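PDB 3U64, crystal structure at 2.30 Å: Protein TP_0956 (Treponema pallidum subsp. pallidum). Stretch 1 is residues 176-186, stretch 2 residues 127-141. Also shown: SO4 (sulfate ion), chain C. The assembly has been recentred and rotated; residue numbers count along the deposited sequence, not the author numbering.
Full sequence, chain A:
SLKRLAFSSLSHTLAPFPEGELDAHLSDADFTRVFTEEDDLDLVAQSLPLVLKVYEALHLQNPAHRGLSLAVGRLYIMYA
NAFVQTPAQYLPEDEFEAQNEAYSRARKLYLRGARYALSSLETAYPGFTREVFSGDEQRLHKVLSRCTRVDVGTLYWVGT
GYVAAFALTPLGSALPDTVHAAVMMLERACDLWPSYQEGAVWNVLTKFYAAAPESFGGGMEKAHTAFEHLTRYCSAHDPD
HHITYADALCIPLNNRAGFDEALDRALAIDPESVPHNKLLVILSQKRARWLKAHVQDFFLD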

# COMPACT_ATOMS: atom_id res chain seq x y z
N PRO A 176 34.27 -10.55 5.75
CA PRO A 176 34.59 -11.94 5.44
C PRO A 176 34.08 -12.92 6.50
O PRO A 176 33.61 -14.00 6.13
CB PRO A 176 36.12 -11.95 5.40
CG PRO A 176 36.49 -10.56 5.02
CD PRO A 176 35.47 -9.69 5.71
N ASP A 177 34.15 -12.55 7.78
CA ASP A 177 33.73 -13.44 8.86
C ASP A 177 32.23 -13.63 8.94
O ASP A 177 31.76 -14.71 9.31
CB ASP A 177 34.27 -12.94 10.21
CG ASP A 177 35.74 -13.28 10.40
OD1 ASP A 177 36.21 -14.27 9.80
OD2 ASP A 177 36.43 -12.54 11.15
N THR A 178 31.47 -12.60 8.58
CA THR A 178 30.02 -12.74 8.50
C THR A 178 29.67 -13.65 7.33
O THR A 178 28.90 -14.61 7.48
CB THR A 178 29.32 -11.38 8.34
OG1 THR A 178 29.46 -10.63 9.55
CG2 THR A 178 27.84 -11.55 8.05
N VAL A 179 30.28 -13.36 6.18
CA VAL A 179 30.08 -14.16 4.97
C VAL A 179 30.45 -15.62 5.20
O VAL A 179 29.67 -16.53 4.90
CB VAL A 179 30.91 -13.61 3.80
CG1 VAL A 179 30.87 -14.57 2.63
CG2 VAL A 179 30.41 -12.23 3.39
N HIS A 180 31.64 -15.85 5.74
CA HIS A 180 32.08 -17.21 6.03
C HIS A 180 31.12 -17.95 6.98
O HIS A 180 30.78 -19.10 6.75
CB HIS A 180 33.51 -17.22 6.59
CG HIS A 180 34.02 -18.60 6.85
ND1 HIS A 180 34.27 -19.50 5.84
CD2 HIS A 180 34.29 -19.24 8.01
CE1 HIS A 180 34.69 -20.64 6.36
NE2 HIS A 180 34.71 -20.51 7.68
N ALA A 181 30.67 -17.28 8.04
CA ALA A 181 29.70 -17.88 8.96
C ALA A 181 28.39 -18.25 8.26
O ALA A 181 27.79 -19.29 8.54
CB ALA A 181 29.43 -16.94 10.13
N ALA A 182 27.94 -17.38 7.36
CA ALA A 182 26.68 -17.62 6.65
C ALA A 182 26.76 -18.89 5.80
O ALA A 182 25.88 -19.75 5.83
CB ALA A 182 26.30 -16.41 5.77
N VAL A 183 27.84 -19.01 5.03
CA VAL A 183 28.03 -20.17 4.19
C VAL A 183 28.17 -21.43 5.02
O VAL A 183 27.58 -22.45 4.68
CB VAL A 183 29.25 -20.00 3.25
CG1 VAL A 183 29.48 -21.27 2.44
CG2 VAL A 183 29.02 -18.80 2.32
N MET A 184 28.92 -21.36 6.13
CA MET A 184 29.05 -22.51 7.01
C MET A 184 27.69 -22.95 7.58
O MET A 184 27.44 -24.14 7.75
CB MET A 184 30.06 -22.25 8.15
CG MET A 184 31.52 -22.06 7.69
SD MET A 184 32.16 -23.44 6.70
CE MET A 184 32.17 -22.70 5.06
N MET A 185 26.82 -21.99 7.87
CA MET A 185 25.45 -22.32 8.27
C MET A 185 24.71 -23.03 7.13
O MET A 185 24.03 -24.03 7.35
CB MET A 185 24.67 -21.09 8.73
CG MET A 185 25.21 -20.46 10.03
SD MET A 185 24.12 -19.14 10.66
CE MET A 185 25.11 -17.69 10.35
N LEU A 186 24.85 -22.52 5.92
CA LEU A 186 24.23 -23.18 4.77
C LEU A 186 24.79 -24.61 4.60
O LEU A 186 24.04 -25.59 4.44
CB LEU A 186 24.41 -22.34 3.50
CG LEU A 186 23.57 -21.06 3.44
CD1 LEU A 186 23.99 -20.18 2.28
CD2 LEU A 186 22.07 -21.36 3.34
S SO4 C . 34.24 -13.25 22.75
O1 SO4 C . 35.41 -13.96 23.26
O2 SO4 C . 33.04 -14.03 23.05
O3 SO4 C . 34.14 -11.96 23.43
O4 SO4 C . 34.38 -13.04 21.31
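Stretch 2, residues 127-141: GFTREVFSGDEQRLH

Stretch 2 folds over one side of the helix 176-186 as a helix-turn-helix. Its first helix, 128-132, runs at 108° to helix 176-186, and after the turn at Phe133-Asp136 the second, 137-141, follows it at a signed crossing angle of -34°. Both axes approach to 11.4 Å. The closest CA atoms are at the turn, those of Asp177 and Gly135, 5.7 Å apart; those of Ala181 and Val132 are separated by 6.3 Å.

Ala181 lies at the centre of the contact. Its CB points toward stretch 2 and packs 3.4 Å from Val132 O and 3.8 Å from Phe133 CE1, so the small side chain lets the end of the first helix settle close to the helix surface. Phe133, the first residue to leave helical phi/psi, starts sideways, but its m rotamer (chi1 -69°) carries the ring onto stretch 1. There CE1 lies 3.9 Å from Thr178 CA, while Asp177 O meets the ring edge, 4.3 Å from CD1.

Met185 extends with chi1 m and chi2 t, which brings its end nearer to the first helix: CE reaches Val132 CG2 at 4.1 Å and Phe133 CZ at 4.4 Å, and SD lies at the edge of the Phe128 ring, 4.4 Å from CE2. Phe128 reaches this site through a t rotamer. Met184 behaves differently. Its CB points toward stretch 2 and CG contacts Leu140 CD2 at 3.9 Å, but with chi1 and chi2 both m the end of the chain leads away.

Leu140 (t, p) also covers His180, its CD2 3.8 Å from His180 CD2. His180 starts sideways, and its t rotamer (chi1 -178°) brings the imidazole nearer to the second helix, where NE2 donates to Glu137 OE2 at 3.0 Å in a nearly straight hydrogen bond; a weak one joins NE2 to OE1 at 3.3 Å. Glu137 meets it by bending at chi2 (p, 63°).

At the turn, Gly135 adopts a positive phi of 76°, which favours glycine, and its CA sits 4.0 Å from Asp177 OD2. Asp136 turns away from stretch 1 and caps the second helix, OD1 accepting from Arg139 N at 3.2 Å and, weakly, from Gln138 N at 2.9 Å. On stretch 2 itself, Arg139 ties the two helices together through a salt bridge, NH2 to Glu131 OE2 at 2.9 Å, and NH2 also donates to sulfate O2 at 3.0 Å.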

# COMPACT_ATOMS: atom_id res chain seq x y z
N GLY A 127 23.93 -17.56 23.24
CA GLY A 127 25.35 -17.31 23.00
C GLY A 127 25.74 -17.70 21.58
O GLY A 127 26.89 -17.52 21.17
N PHE A 128 24.75 -18.22 20.84
CA PHE A 128 24.95 -18.70 19.47
C PHE A 128 25.55 -17.63 18.57
O PHE A 128 26.44 -17.91 17.75
CB PHE A 128 23.62 -19.19 18.88
CG PHE A 128 23.75 -19.78 17.48
CD1 PHE A 128 23.72 -21.16 17.30
CD2 PHE A 128 23.90 -18.95 16.36
CE1 PHE A 128 23.85 -21.72 16.01
CE2 PHE A 128 24.02 -19.50 15.07
CZ PHE A 128 24.00 -20.88 14.89
N THR A 129 25.05 -16.40 18.70
CA THR A 129 25.48 -15.29 17.86
C THR A 129 26.94 -14.89 18.09
O THR A 129 27.66 -14.58 17.15
CB THR A 129 24.57 -14.05 18.05
OG1 THR A 129 23.22 -14.41 17.73
CG2 THR A 129 25.02 -12.92 17.13
N ARG A 130 27.36 -14.89 19.35
CA ARG A 130 28.74 -14.56 19.70
C ARG A 130 29.68 -15.64 19.15
O ARG A 130 30.76 -15.34 18.63
CB ARG A 130 28.89 -14.44 21.21
CG ARG A 130 30.10 -13.63 21.67
CD ARG A 130 29.91 -13.14 23.11
NE ARG A 130 30.91 -12.16 23.53
CZ ARG A 130 30.81 -10.85 23.35
NH1 ARG A 130 29.75 -10.34 22.72
NH2 ARG A 130 31.76 -10.03 23.78
N GLU A 131 29.27 -16.89 19.28
CA GLU A 131 30.09 -17.99 18.82
C GLU A 131 30.19 -17.99 17.31
O GLU A 131 31.28 -18.01 16.74
CB GLU A 131 29.52 -19.33 19.30
CG GLU A 131 29.46 -19.45 20.79
CD GLU A 131 30.81 -19.18 21.43
OE1 GLU A 131 31.76 -19.93 21.13
OE2 GLU A 131 30.92 -18.20 22.21
N VAL A 132 29.03 -17.94 16.66
CA VAL A 132 28.98 -18.16 15.23
C VAL A 132 29.72 -17.05 14.49
O VAL A 132 30.26 -17.27 13.42
CB VAL A 132 27.51 -18.32 14.71
CG1 VAL A 132 26.85 -16.96 14.49
CG2 VAL A 132 27.47 -19.13 13.44
N PHE A 133 29.77 -15.86 15.07
CA PHE A 133 30.49 -14.75 14.43
C PHE A 133 31.84 -14.45 15.09
O PHE A 133 32.40 -13.38 14.88
CB PHE A 133 29.63 -13.49 14.42
CG PHE A 133 28.44 -13.57 13.50
CD1 PHE A 133 28.61 -13.76 12.13
CD2 PHE A 133 27.16 -13.41 13.99
CE1 PHE A 133 27.52 -13.83 11.28
CE2 PHE A 133 26.06 -13.46 13.13
CZ PHE A 133 26.24 -13.67 11.78
N SER A 134 32.35 -15.39 15.88
CA SER A 134 33.59 -15.20 16.63
C SER A 134 34.84 -15.03 15.74
O SER A 134 35.84 -14.46 16.18
CB SER A 134 33.81 -16.37 17.59
OG SER A 134 33.92 -17.58 16.86
N GLY A 135 34.77 -15.52 14.51
CA GLY A 135 35.94 -15.58 13.65
C GLY A 135 36.88 -16.73 14.03
O GLY A 135 37.91 -16.94 13.39
N ASP A 136 36.51 -17.45 15.09
CA ASP A 136 37.26 -18.61 15.56
C ASP A 136 36.64 -19.87 14.97
O ASP A 136 35.51 -20.22 15.31
CB ASP A 136 37.21 -18.67 17.09
CG ASP A 136 37.96 -19.88 17.68
OD1 ASP A 136 38.05 -20.94 17.03
OD2 ASP A 136 38.45 -19.75 18.82
N GLU A 137 37.37 -20.56 14.10
CA GLU A 137 36.79 -21.66 13.34
C GLU A 137 36.30 -22.78 14.22
O GLU A 137 35.29 -23.44 13.91
CB GLU A 137 37.78 -22.21 12.32
CG GLU A 137 37.10 -23.02 11.25
CD GLU A 137 36.14 -22.18 10.42
OE1 GLU A 137 36.12 -20.93 10.61
OE2 GLU A 137 35.41 -22.76 9.58
N GLN A 138 37.02 -23.01 15.32
CA GLN A 138 36.68 -24.08 16.24
C GLN A 138 35.41 -23.78 17.05
O GLN A 138 34.61 -24.67 17.33
CB GLN A 138 37.86 -24.35 17.18
CG GLN A 138 37.46 -24.96 18.50
CD GLN A 138 38.66 -25.21 19.38
OE1 GLN A 138 39.78 -25.37 18.89
NE2 GLN A 138 38.44 -25.24 20.69
N ARG A 139 35.23 -22.51 17.41
CA ARG A 139 34.01 -22.09 18.06
C ARG A 139 32.84 -22.12 17.06
O ARG A 139 31.73 -22.53 17.40
CB ARG A 139 34.18 -20.70 18.70
CG ARG A 139 35.20 -20.69 19.87
CD ARG A 139 35.54 -19.27 20.38
NE ARG A 139 34.37 -18.53 20.83
CZ ARG A 139 34.36 -17.22 21.08
NH1 ARG A 139 35.46 -16.50 20.90
NH2 ARG A 139 33.24 -16.64 21.49
N LEU A 140 33.11 -21.71 15.82
CA LEU A 140 32.07 -21.74 14.78
C LEU A 140 31.57 -23.18 14.56
O LEU A 140 30.36 -23.45 14.58
CB LEU A 140 32.63 -21.18 13.49
CG LEU A 140 31.75 -21.21 12.24
CD1 LEU A 140 30.42 -20.52 12.50
CD2 LEU A 140 32.48 -20.52 11.10
N HIS A 141 32.52 -24.09 14.38
CA HIS A 141 32.23 -25.50 14.15
C HIS A 141 31.58 -26.16 15.36
O HIS A 141 30.70 -27.01 15.21
CB HIS A 141 33.52 -26.24 13.77
CG HIS A 141 33.32 -27.71 13.54
ND1 HIS A 141 33.36 -28.63 14.57
CD2 HIS A 141 33.07 -28.41 12.41
CE1 HIS A 141 33.15 -29.84 14.08
NE2 HIS A 141 32.97 -29.74 12.78